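Local coordinates for protein Dot/Icm T4SS effector (Legionella pneumophila, PDB 6VVE) that is an effector kinase that binds ADP with manganese and is activated by host inositol hexakisphosphate, at residues G82-Y85 with K91-K94; G131-N134 with N140-F143; N193-E198 with K202-D207. All coordinates share one frame; numbering follows the deposited sequence.

Contact 1: residues G82-Y85 with K91-K94. With ADP (adenosine-5'-diphosphate), chain C; IHP (inositol hexakisphosphate), chain B.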
loop_
_atom_site.group_PDB
_atom_site.type_symbol
_atom_site.label_atom_id
_atom_site.label_comp_id
_atom_site.label_asym_id
_atom_site.label_seq_id
_atom_site.Cartn_x
_atom_site.Cartn_y
_atom_site.Cartn_z
ATOM N N GLY A 82 -17.997 -0.679 2.097
ATOM C CA GLY A 82 -17.962 -1.367 3.373
ATOM C C GLY A 82 -18.117 -0.419 4.541
ATOM O O GLY A 82 -18.188 0.804 4.383
ATOM N N THR A 83 -18.183 -1.025 5.729
ATOM C CA THR A 83 -18.224 -0.323 7.003
ATOM C C THR A 83 -17.119 -0.885 7.881
ATOM O O THR A 83 -16.915 -2.101 7.920
ATOM C CB THR A 83 -19.581 -0.487 7.694
ATOM O OG1 THR A 83 -20.622 -0.045 6.814
ATOM C CG2 THR A 83 -19.628 0.326 8.982
ATOM N N VAL A 84 -16.410 -0.006 8.583
ATOM C CA VAL A 84 -15.257 -0.383 9.394
ATOM C C VAL A 84 -15.605 -0.184 10.860
ATOM O O VAL A 84 -16.014 0.911 11.266
ATOM C CB VAL A 84 -14.005 0.426 9.012
ATOM C CG1 VAL A 84 -12.813 0.012 9.868
ATOM C CG2 VAL A 84 -13.701 0.250 7.529
ATOM N N TYR A 85 -15.437 -1.242 11.652
ATOM C CA TYR A 85 -15.748 -1.225 13.072
ATOM C C TYR A 85 -14.466 -1.316 13.889
ATOM O O TYR A 85 -13.395 -1.665 13.378
ATOM C CB TYR A 85 -16.683 -2.384 13.447
ATOM C CG TYR A 85 -17.985 -2.410 12.677
ATOM C CD1 TYR A 85 -19.050 -1.593 13.041
ATOM C CD2 TYR A 85 -18.153 -3.257 11.591
ATOM C CE1 TYR A 85 -20.241 -1.620 12.345
ATOM C CE2 TYR A 85 -19.340 -3.286 10.886
ATOM C CZ TYR A 85 -20.381 -2.469 11.267
ATOM O OH TYR A 85 -21.566 -2.497 10.570
ATOM N N LYS A 91 -7.305 -3.167 16.834
ATOM C CA LYS A 91 -7.683 -3.912 15.643
ATOM C C LYS A 91 -8.983 -3.382 15.064
ATOM O O LYS A 91 -9.975 -3.234 15.789
ATOM C CB LYS A 91 -7.829 -5.408 15.968
ATOM C CG LYS A 91 -8.168 -6.273 14.774
ATOM C CD LYS A 91 -8.118 -7.749 15.129
ATOM C CE LYS A 91 -9.228 -8.130 16.091
ATOM N NZ LYS A 91 -9.258 -9.594 16.349
ATOM N N ALA A 92 -8.970 -3.112 13.760
ATOM C CA ALA A 92 -10.150 -2.697 13.013
ATOM C C ALA A 92 -10.756 -3.896 12.286
ATOM O O ALA A 92 -10.092 -4.909 12.051
ATOM C CB ALA A 92 -9.794 -1.598 12.008
HETATM N N MSE A 93 -12.024 -3.758 11.913
HETATM C CA MSE A 93 -12.796 -4.842 11.316
HETATM C C MSE A 93 -13.740 -4.296 10.242
HETATM O O MSE A 93 -14.671 -3.546 10.539
HETATM C CB MSE A 93 -13.589 -5.568 12.403
HETATM C CG MSE A 93 -14.362 -6.801 11.954
HETATM SE SE MSE A 93 -15.221 -7.594 13.465
HETATM C CE MSE A 93 -15.798 -9.302 12.871
ATOM N N LYS A 94 -13.495 -4.682 8.994
ATOM C CA LYS A 94 -14.228 -4.153 7.848
ATOM C C LYS A 94 -15.181 -5.206 7.298
ATOM O O LYS A 94 -14.791 -6.360 7.089
ATOM C CB LYS A 94 -13.260 -3.694 6.753
ATOM C CG LYS A 94 -13.930 -3.089 5.530
ATOM C CD LYS A 94 -12.918 -2.330 4.678
ATOM C CE LYS A 94 -13.547 -1.830 3.384
ATOM N NZ LYS A 94 -12.572 -1.028 2.579
HETATM P PB ADP C . -12.945 3.838 1.477
HETATM O O1B ADP C . -11.993 4.758 0.737
HETATM O O2B ADP C . -13.966 4.571 2.306
HETATM O O3B ADP C . -13.512 2.708 0.635
HETATM P PA ADP C . -12.554 2.196 3.763
HETATM O O1A ADP C . -11.523 1.122 3.990
HETATM O O2A ADP C . -13.979 1.810 3.469
HETATM O O3A ADP C . -11.992 3.096 2.552
HETATM O "O5'" ADP C . -12.533 3.135 5.059
HETATM C "C5'" ADP C . -13.596 4.025 5.359
HETATM C "C4'" ADP C . -13.272 4.785 6.619
HETATM O "O4'" ADP C . -13.105 3.903 7.747
HETATM C "C3'" ADP C . -11.970 5.616 6.514
HETATM O "O3'" ADP C . -12.170 6.910 6.012
HETATM C "C2'" ADP C . -11.463 5.628 7.972
HETATM O "O2'" ADP C . -11.947 6.772 8.649
HETATM C "C1'" ADP C . -12.039 4.345 8.598
HETATM N N9 ADP C . -10.952 3.347 8.655
HETATM C C8 ADP C . -10.663 2.457 7.681
HETATM N N7 ADP C . -9.599 1.689 8.034
HETATM C C5 ADP C . -9.204 2.095 9.253
HETATM C C6 ADP C . -8.144 1.707 10.203
HETATM N N6 ADP C . -7.297 0.706 9.896
HETATM N N1 ADP C . -8.060 2.377 11.380
HETATM C C2 ADP C . -8.913 3.381 11.691
HETATM N N3 ADP C . -9.899 3.778 10.866
HETATM C C4 ADP C . -10.095 3.186 9.661
HETATM C C1 IHP B . -10.505 -12.499 18.874
HETATM C C2 IHP B . -11.447 -13.299 19.789
HETATM C C3 IHP B . -12.232 -14.350 19.001
HETATM C C4 IHP B . -11.280 -15.289 18.248
HETATM C C5 IHP B . -10.427 -14.481 17.251
HETATM C C6 IHP B . -9.643 -13.371 17.949
HETATM O O11 IHP B . -9.619 -11.746 19.681
HETATM P P1 IHP B . -9.813 -10.126 19.763
HETATM O O21 IHP B . -8.467 -9.454 19.651
HETATM O O31 IHP B . -10.728 -9.659 18.655
HETATM O O41 IHP B . -10.443 -9.768 21.107
HETATM O O12 IHP B . -12.341 -12.387 20.381
HETATM P P2 IHP B . -12.520 -12.404 22.023
HETATM O O22 IHP B . -11.489 -13.312 22.640
HETATM O O32 IHP B . -12.335 -11.008 22.546
HETATM O O42 IHP B . -13.901 -12.905 22.355
HETATM O O13 IHP B . -13.026 -13.683 18.062
HETATM P P3 IHP B . -14.593 -14.117 17.842
HETATM O O23 IHP B . -15.037 -15.041 18.963
HETATM O O33 IHP B . -15.448 -12.855 17.844
HETATM O O43 IHP B . -14.758 -14.819 16.511
HETATM O O14 IHP B . -12.016 -16.250 17.557
HETATM P P4 IHP B . -11.562 -17.825 17.742
HETATM O O24 IHP B . -11.697 -18.235 19.184
HETATM O O34 IHP B . -10.105 -17.966 17.336
HETATM O O44 IHP B . -12.430 -18.709 16.880
HETATM O O15 IHP B . -9.521 -15.337 16.625
HETATM P P5 IHP B . -9.708 -15.658 15.029
HETATM O O25 IHP B . -9.253 -17.077 14.748
HETATM O O35 IHP B . -11.152 -15.514 14.629
HETATM O O45 IHP B . -8.868 -14.681 14.236
HETATM O O16 IHP B . -9.083 -12.525 16.965
HETATM P P6 IHP B . -7.450 -12.515 16.745
HETATM O O26 IHP B . -6.943 -11.089 16.751
HETATM O O36 IHP B . -6.778 -13.294 17.849
HETATM O O46 IHP B . -7.147 -13.168 15.412
#
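Val84 and Tyr85 pair with Lys94 and Met93 in an antiparallel beta hairpin of a kinase-like N-lobe. Strands 82-88 and 91-96 probably correspond to the second and third strands of such a lobe. The turn before Gly82 is probably the glycine-rich loop. Tyr85 and Met93, a selenomethionine, form the hydrogen-bonded pair. Tyr85 N donates to Met93 O at 2.7 Å, almost straight at 173°. The return bond, from Met93 N to Tyr85 O, is 2.9 Å long and more bent. Val84 and Lys94 are the adjoining non-hydrogen-bonded pair. Their side chains lie together on the face that meets ADP. Both methyls of Val84 pack on the nucleotide. CG2 sits 3.7 Å from ADP O4' and also packs against the aliphatic chain of Lys94. CG1 approaches the adenine near C8 and N9, and it touches Ala92 CB at 4.0 Å. The Lys94 chain is extended throughout, with CG anti to the backbone N (chi1 -178°). It therefore passes alongside Val84 and delivers its ammonium to the alpha-phosphate, with NZ 2.8 Å from ADP O1A. The phosphate contact is consistent with the strand-three lysine of protein kinases. Asp207 forms a salt bridge with the same nitrogen, and the bound manganese ion is nearby. The other face of the hairpin carries Tyr85 and Met93. Met93 packs there on Tyr142 and Tyr144 of the next strand. Lys91 serves the second ligand and also makes a cation-pi contact with Tyr144. Its chain bends at chi3 (68°) and its end leaves the hairpin. NZ then spans two phosphates of inositol hexakisphosphate, reaching IHP O31 at 2.7 Å and IHP O26 at 2.8 Å.

Contact 2: residues G131-N134 with N140-F143. With IHP (inositol hexakisphosphate), chain B.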
loop_
_atom_site.group_PDB
_atom_site.type_symbol
_atom_site.label_atom_id
_atom_site.label_comp_id
_atom_site.label_asym_id
_atom_site.label_seq_id
_atom_site.Cartn_x
_atom_site.Cartn_y
_atom_site.Cartn_z
ATOM N N GLY A 131 -4.022 -6.626 6.033
ATOM C CA GLY A 131 -4.792 -7.444 6.949
ATOM C C GLY A 131 -5.214 -8.718 6.263
ATOM O O GLY A 131 -4.709 -9.056 5.194
ATOM N N LEU A 132 -6.155 -9.427 6.890
ATOM C CA LEU A 132 -6.598 -10.716 6.377
ATOM C C LEU A 132 -8.110 -10.845 6.504
ATOM O O LEU A 132 -8.725 -10.302 7.429
ATOM C CB LEU A 132 -5.925 -11.879 7.119
ATOM C CG LEU A 132 -4.400 -11.894 7.093
ATOM C CD1 LEU A 132 -3.867 -12.964 8.046
ATOM C CD2 LEU A 132 -3.888 -12.119 5.684
ATOM N N TRP A 133 -8.697 -11.577 5.559
ATOM C CA TRP A 133 -10.125 -11.848 5.555
ATOM C C TRP A 133 -10.388 -13.093 6.397
ATOM O O TRP A 133 -9.850 -14.170 6.109
ATOM C CB TRP A 133 -10.630 -12.053 4.129
ATOM C CG TRP A 133 -10.680 -10.805 3.316
ATOM C CD1 TRP A 133 -9.752 -10.378 2.411
ATOM C CD2 TRP A 133 -11.715 -9.815 3.332
ATOM N NE1 TRP A 133 -10.151 -9.181 1.860
ATOM C CE2 TRP A 133 -11.354 -8.817 2.404
ATOM C CE3 TRP A 133 -12.912 -9.679 4.035
ATOM C CZ2 TRP A 133 -12.144 -7.695 2.169
ATOM C CZ3 TRP A 133 -13.701 -8.565 3.792
ATOM C CH2 TRP A 133 -13.311 -7.589 2.868
ATOM N N ASN A 134 -11.207 -12.940 7.431
ATOM C CA ASN A 134 -11.622 -14.068 8.253
ATOM C C ASN A 134 -12.773 -14.784 7.560
ATOM O O ASN A 134 -13.793 -14.163 7.225
ATOM C CB ASN A 134 -12.038 -13.588 9.641
ATOM C CG ASN A 134 -12.200 -14.735 10.623
ATOM O OD1 ASN A 134 -13.104 -15.565 10.487
ATOM N ND2 ASN A 134 -11.325 -14.782 11.622
ATOM N N ASN A 140 -20.245 -14.820 6.975
ATOM C CA ASN A 140 -19.931 -13.733 7.897
ATOM C C ASN A 140 -18.442 -13.395 7.775
ATOM O O ASN A 140 -17.657 -13.557 8.706
ATOM C CB ASN A 140 -20.297 -14.108 9.331
ATOM C CG ASN A 140 -20.215 -12.927 10.283
ATOM O OD1 ASN A 140 -20.570 -11.805 9.927
ATOM N ND2 ASN A 140 -19.740 -13.174 11.494
ATOM N N VAL A 141 -18.058 -12.918 6.604
ATOM C CA VAL A 141 -16.666 -12.643 6.276
ATOM C C VAL A 141 -16.348 -11.204 6.644
ATOM O O VAL A 141 -17.183 -10.308 6.488
ATOM C CB VAL A 141 -16.399 -12.917 4.783
ATOM C CG1 VAL A 141 -14.952 -12.606 4.430
ATOM C CG2 VAL A 141 -16.745 -14.362 4.442
ATOM N N TYR A 142 -15.131 -10.978 7.132
ATOM C CA TYR A 142 -14.715 -9.648 7.553
ATOM C C TYR A 142 -13.200 -9.573 7.532
ATOM O O TYR A 142 -12.510 -10.594 7.588
ATOM C CB TYR A 142 -15.250 -9.308 8.950
ATOM C CG TYR A 142 -15.078 -10.415 9.958
ATOM C CD1 TYR A 142 -13.875 -10.587 10.634
ATOM C CD2 TYR A 142 -16.120 -11.283 10.244
ATOM C CE1 TYR A 142 -13.717 -11.599 11.562
ATOM C CE2 TYR A 142 -15.969 -12.297 11.177
ATOM C CZ TYR A 142 -14.768 -12.451 11.830
ATOM O OH TYR A 142 -14.617 -13.456 12.761
ATOM N N PHE A 143 -12.694 -8.340 7.465
ATOM C CA PHE A 143 -11.279 -8.059 7.240
ATOM C C PHE A 143 -10.685 -7.482 8.517
ATOM O O PHE A 143 -11.018 -6.357 8.903
ATOM C CB PHE A 143 -11.114 -7.095 6.063
ATOM C CG PHE A 143 -9.697 -6.921 5.598
ATOM C CD1 PHE A 143 -9.083 -7.894 4.821
ATOM C CD2 PHE A 143 -8.983 -5.778 5.919
ATOM C CE1 PHE A 143 -7.778 -7.734 4.389
ATOM C CE2 PHE A 143 -7.682 -5.614 5.490
ATOM C CZ PHE A 143 -7.077 -6.590 4.727
HETATM C C1 IHP B . -10.505 -12.499 18.874
HETATM C C2 IHP B . -11.447 -13.299 19.789
HETATM C C3 IHP B . -12.232 -14.350 19.001
HETATM C C4 IHP B . -11.280 -15.289 18.248
HETATM C C5 IHP B . -10.427 -14.481 17.251
HETATM C C6 IHP B . -9.643 -13.371 17.949
HETATM O O11 IHP B . -9.619 -11.746 19.681
HETATM P P1 IHP B . -9.813 -10.126 19.763
HETATM O O21 IHP B . -8.467 -9.454 19.651
HETATM O O31 IHP B . -10.728 -9.659 18.655
HETATM O O41 IHP B . -10.443 -9.768 21.107
HETATM O O12 IHP B . -12.341 -12.387 20.381
HETATM P P2 IHP B . -12.520 -12.404 22.023
HETATM O O22 IHP B . -11.489 -13.312 22.640
HETATM O O32 IHP B . -12.335 -11.008 22.546
HETATM O O42 IHP B . -13.901 -12.905 22.355
HETATM O O13 IHP B . -13.026 -13.683 18.062
HETATM P P3 IHP B . -14.593 -14.117 17.842
HETATM O O23 IHP B . -15.037 -15.041 18.963
HETATM O O33 IHP B . -15.448 -12.855 17.844
HETATM O O43 IHP B . -14.758 -14.819 16.511
HETATM O O14 IHP B . -12.016 -16.250 17.557
HETATM P P4 IHP B . -11.562 -17.825 17.742
HETATM O O24 IHP B . -11.697 -18.235 19.184
HETATM O O34 IHP B . -10.105 -17.966 17.336
HETATM O O44 IHP B . -12.430 -18.709 16.880
HETATM O O15 IHP B . -9.521 -15.337 16.625
HETATM P P5 IHP B . -9.708 -15.658 15.029
HETATM O O25 IHP B . -9.253 -17.077 14.748
HETATM O O35 IHP B . -11.152 -15.514 14.629
HETATM O O45 IHP B . -8.868 -14.681 14.236
HETATM O O16 IHP B . -9.083 -12.525 16.965
HETATM P P6 IHP B . -7.450 -12.515 16.745
HETATM O O26 IHP B . -6.943 -11.089 16.751
HETATM O O36 IHP B . -6.778 -13.294 17.849
HETATM O O46 IHP B . -7.147 -13.168 15.412
HETATM O O HOH W 1 -15.923 -15.489 9.584
#
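Phe143 lies against one face of the Trp133 indole, and the two side chains cross at about a right angle. Phe143 CB sits over the six-membered ring, 3.6 Å from its centroid, in a CH-pi contact. The phenyl then turns an edge, led by CD1, toward the five-membered ring. This edge-to-face pair has planes 57° apart and centroids separated by 4.6 Å. Val141 CG1 touches the same indole at CE3. Asn134 and Tyr142 meet on the opposite face of the hairpin. They run side by side in the same direction, with amide and ring planes only 19° apart. Tyr142 CG stands between its backbone N and carbonyl carbon (chi1 46°), which brings CE1 within 3.2 Å of Asn134 CB. Between their backbones, Asn134 N donates to Tyr142 O at 2.7 Å, nearly along the C=O axis. The return bond, from Tyr142 N to Asn134 O, is weak at 3.5 Å. A water lies 3.0 Å from Asn134 OD1 and 2.7 Å from Asn140 O and can donate to either. Asn134 ND2 makes a weak bond to IHP O35, 3.1 Å away. It has a second weak bond with Tyr18, whose hydroxyl is itself hydrogen-bonded to inositol hexakisphosphate.

The next shell fixes the indole by its polar atom: Trp133 NE1 is hydrogen-bonded to Asp207 O. The backbone N of Trp133 is held by Asn109 of helix 102-121, and Phe143 packs on Ile112 of the same helix. The backbone of Phe143 is hydrogen-bonded to Lys94 of strand 91-96. The arrangement is consistent with the fourth and fifth strands of a kinase N-lobe, packed on a helix probably equivalent to αC, with an inositol hexakisphosphate site added at one end.

Contact 3: residues N193-E198 with K202-D207. With ADP (adenosine-5'-diphosphate), chain C.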
loop_
_atom_site.group_PDB
_atom_site.type_symbol
_atom_site.label_atom_id
_atom_site.label_comp_id
_atom_site.label_asym_id
_atom_site.label_seq_id
_atom_site.Cartn_x
_atom_site.Cartn_y
_atom_site.Cartn_z
ATOM N N ASN A 193 -7.745 8.082 1.814
ATOM C CA ASN A 193 -7.001 6.857 2.061
ATOM C C ASN A 193 -5.573 7.121 2.533
ATOM O O ASN A 193 -4.781 6.178 2.620
ATOM C CB ASN A 193 -6.993 5.988 0.799
ATOM C CG ASN A 193 -8.367 5.409 0.490
ATOM O OD1 ASN A 193 -9.212 5.269 1.382
ATOM N ND2 ASN A 193 -8.601 5.087 -0.767
ATOM N N LEU A 194 -5.233 8.370 2.820
ATOM C CA LEU A 194 -4.000 8.727 3.501
ATOM C C LEU A 194 -4.345 9.145 4.926
ATOM O O LEU A 194 -5.191 10.025 5.131
ATOM C CB LEU A 194 -3.278 9.867 2.789
ATOM C CG LEU A 194 -2.745 9.602 1.388
ATOM C CD1 LEU A 194 -2.129 10.878 0.816
ATOM C CD2 LEU A 194 -1.733 8.473 1.394
ATOM N N ILE A 195 -3.702 8.512 5.904
ATOM C CA ILE A 195 -3.934 8.793 7.316
ATOM C C ILE A 195 -2.603 9.180 7.950
ATOM O O ILE A 195 -1.608 8.457 7.811
ATOM C CB ILE A 195 -4.547 7.586 8.046
ATOM C CG1 ILE A 195 -5.731 7.017 7.267
ATOM C CG2 ILE A 195 -4.982 7.991 9.451
ATOM C CD1 ILE A 195 -6.886 7.978 7.097
ATOM N N ALA A 196 -2.591 10.308 8.652
ATOM C CA ALA A 196 -1.410 10.776 9.362
ATOM C C ALA A 196 -1.498 10.356 10.823
ATOM O O ALA A 196 -2.500 10.628 11.493
ATOM C CB ALA A 196 -1.272 12.295 9.260
ATOM N N THR A 197 -0.454 9.682 11.308
ATOM C CA THR A 197 -0.318 9.330 12.710
ATOM C C THR A 197 0.789 10.180 13.327
ATOM O O THR A 197 1.293 11.122 12.709
ATOM C CB THR A 197 -0.036 7.839 12.861
ATOM O OG1 THR A 197 1.234 7.526 12.278
ATOM C CG2 THR A 197 -1.126 7.019 12.173
ATOM N N GLU A 198 1.171 9.844 14.559
ATOM C CA GLU A 198 2.190 10.625 15.253
ATOM C C GLU A 198 3.498 10.649 14.466
ATOM O O GLU A 198 4.078 11.715 14.228
ATOM C CB GLU A 198 2.421 10.052 16.653
ATOM C CG GLU A 198 1.195 10.078 17.548
ATOM C CD GLU A 198 0.783 11.488 17.939
ATOM O OE1 GLU A 198 1.525 12.446 17.629
ATOM O OE2 GLU A 198 -0.285 11.635 18.566
ATOM N N LYS A 202 0.288 6.827 6.845
ATOM C CA LYS A 202 -0.037 5.493 6.380
ATOM C C LYS A 202 -1.168 5.574 5.359
ATOM O O LYS A 202 -1.843 6.601 5.212
ATOM C CB LYS A 202 -0.446 4.589 7.548
ATOM C CG LYS A 202 0.542 4.558 8.706
ATOM C CD LYS A 202 -0.031 3.769 9.883
ATOM C CE LYS A 202 0.931 3.735 11.061
ATOM N NZ LYS A 202 2.107 2.867 10.800
ATOM N N THR A 203 -1.381 4.476 4.646
ATOM C CA THR A 203 -2.459 4.389 3.675
ATOM C C THR A 203 -3.311 3.159 3.972
ATOM O O THR A 203 -2.787 2.090 4.315
ATOM C CB THR A 203 -1.935 4.325 2.236
ATOM O OG1 THR A 203 -3.052 4.401 1.325
ATOM C CG2 THR A 203 -1.164 3.037 1.974
ATOM N N ILE A 204 -4.626 3.311 3.811
ATOM C CA ILE A 204 -5.586 2.262 4.129
ATOM C C ILE A 204 -6.362 1.887 2.874
ATOM O O ILE A 204 -5.988 2.269 1.759
ATOM C CB ILE A 204 -6.535 2.722 5.251
ATOM C CG1 ILE A 204 -7.230 4.029 4.861
ATOM C CG2 ILE A 204 -5.763 2.898 6.547
ATOM C CD1 ILE A 204 -8.326 4.470 5.831
ATOM N N ASP A 205 -7.458 1.148 3.047
ATOM C CA ASP A 205 -8.298 0.700 1.933
ATOM C C ASP A 205 -7.538 -0.275 1.040
ATOM O O ASP A 205 -7.626 -0.210 -0.188
ATOM C CB ASP A 205 -8.817 1.887 1.123
ATOM C CG ASP A 205 -10.001 1.522 0.239
ATOM O OD1 ASP A 205 -10.652 0.489 0.493
ATOM O OD2 ASP A 205 -10.280 2.268 -0.721
ATOM N N LEU A 206 -6.784 -1.187 1.667
ATOM C CA LEU A 206 -6.010 -2.199 0.956
ATOM C C LEU A 206 -6.557 -3.609 1.161
ATOM O O LEU A 206 -5.801 -4.585 1.046
ATOM C CB LEU A 206 -4.546 -2.129 1.397
ATOM C CG LEU A 206 -3.737 -0.909 0.977
ATOM C CD1 LEU A 206 -2.397 -0.873 1.698
ATOM C CD2 LEU A 206 -3.524 -0.891 -0.527
ATOM N N ASP A 207 -7.850 -3.743 1.464
ATOM C CA ASP A 207 -8.389 -5.059 1.789
ATOM C C ASP A 207 -8.435 -5.987 0.579
ATOM O O ASP A 207 -8.693 -7.180 0.741
ATOM C CB ASP A 207 -9.787 -4.926 2.397
ATOM C CG ASP A 207 -10.700 -4.024 1.579
ATOM O OD1 ASP A 207 -10.410 -2.803 1.475
ATOM O OD2 ASP A 207 -11.699 -4.538 1.048
HETATM P PB ADP C . -12.945 3.838 1.477
HETATM O O1B ADP C . -11.993 4.758 0.737
HETATM O O2B ADP C . -13.966 4.571 2.306
HETATM O O3B ADP C . -13.512 2.708 0.635
HETATM P PA ADP C . -12.554 2.196 3.763
HETATM O O1A ADP C . -11.523 1.122 3.990
HETATM O O2A ADP C . -13.979 1.810 3.469
HETATM O O3A ADP C . -11.992 3.096 2.552
HETATM O "O5'" ADP C . -12.533 3.135 5.059
HETATM C "C5'" ADP C . -13.596 4.025 5.359
HETATM C "C4'" ADP C . -13.272 4.785 6.619
HETATM O "O4'" ADP C . -13.105 3.903 7.747
HETATM C "C3'" ADP C . -11.970 5.616 6.514
HETATM O "O3'" ADP C . -12.170 6.910 6.012
HETATM C "C2'" ADP C . -11.463 5.628 7.972
HETATM O "O2'" ADP C . -11.947 6.772 8.649
HETATM C "C1'" ADP C . -12.039 4.345 8.598
HETATM N N9 ADP C . -10.952 3.347 8.655
HETATM C C8 ADP C . -10.663 2.457 7.681
HETATM N N7 ADP C . -9.599 1.689 8.034
HETATM C C5 ADP C . -9.204 2.095 9.253
HETATM C C6 ADP C . -8.144 1.707 10.203
HETATM N N6 ADP C . -7.297 0.706 9.896
HETATM N N1 ADP C . -8.060 2.377 11.380
HETATM C C2 ADP C . -8.913 3.381 11.691
HETATM N N3 ADP C . -9.899 3.778 10.866
HETATM C C4 ADP C . -10.095 3.186 9.661
#
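Backbone bonds join Ile195 and Lys202 as an antiparallel hydrogen-bonded pair. Ile195 N donates to Lys202 O at 2.8 Å, essentially straight at 179°. Lys202 N returns a bond to Ile195 O at 2.7 Å. One carbonyl is gripped twice: Asn193 O accepts from Thr203 OG1 at 2.8 Å and from Ile204 N at 3.1 Å, from opposite faces of its plane. Thr203 can do this because its OG1 points away from its own backbone N (chi1 -173°).

Apolar contact comes from two isoleucines. Ile195 CG1 meets Ile204 CD1 at 3.9 Å, and the same CD1 lies 3.6 Å from ADP C8, over the adenine face opposite Val84. The Lys202 chain passes across Thr197, and its NZ is hydrogen-bonded to Glu126 O.

Polar side chains gather at the phosphates. Asn193 ND2 makes a weak bond to Asp205 OD2, 3.3 Å away, and a stronger one to Asp181 O. The Asp205 side chain lies about 4 Å from the manganese ion, consistent with the DFG-like aspartate of kinases. Asn193 is probably equivalent to their catalytic-loop asparagine.

The hairpin rests on helix 159-174, where Leu194 and Thr203 both touch Phe165. Thr203 is also backbone-bonded to His127 and Val129, in the segment leading to strand 132-134.

Overall arrangement
The contacts follow one another along the chain, each closing before the next opens. Contacts 1 and 2 lie 9 Å apart between centres and share the five-stranded antiparallel sheet, where strands 91-96 and 142-146 are neighbours. Both touch inositol hexakisphosphate. Contact 3 is a separate two-stranded hairpin nearer the centre of the molecule, 13 Å from contact 1 and 18 Å from contact 2 between centres. ADP lies between contacts 1 and 3. The end of contact 3, residues 205-207, meets Lys94 and Trp133 of the sheet. The sheet thus connects the two ligand sites, which is consistent with activation by the inositol phosphate.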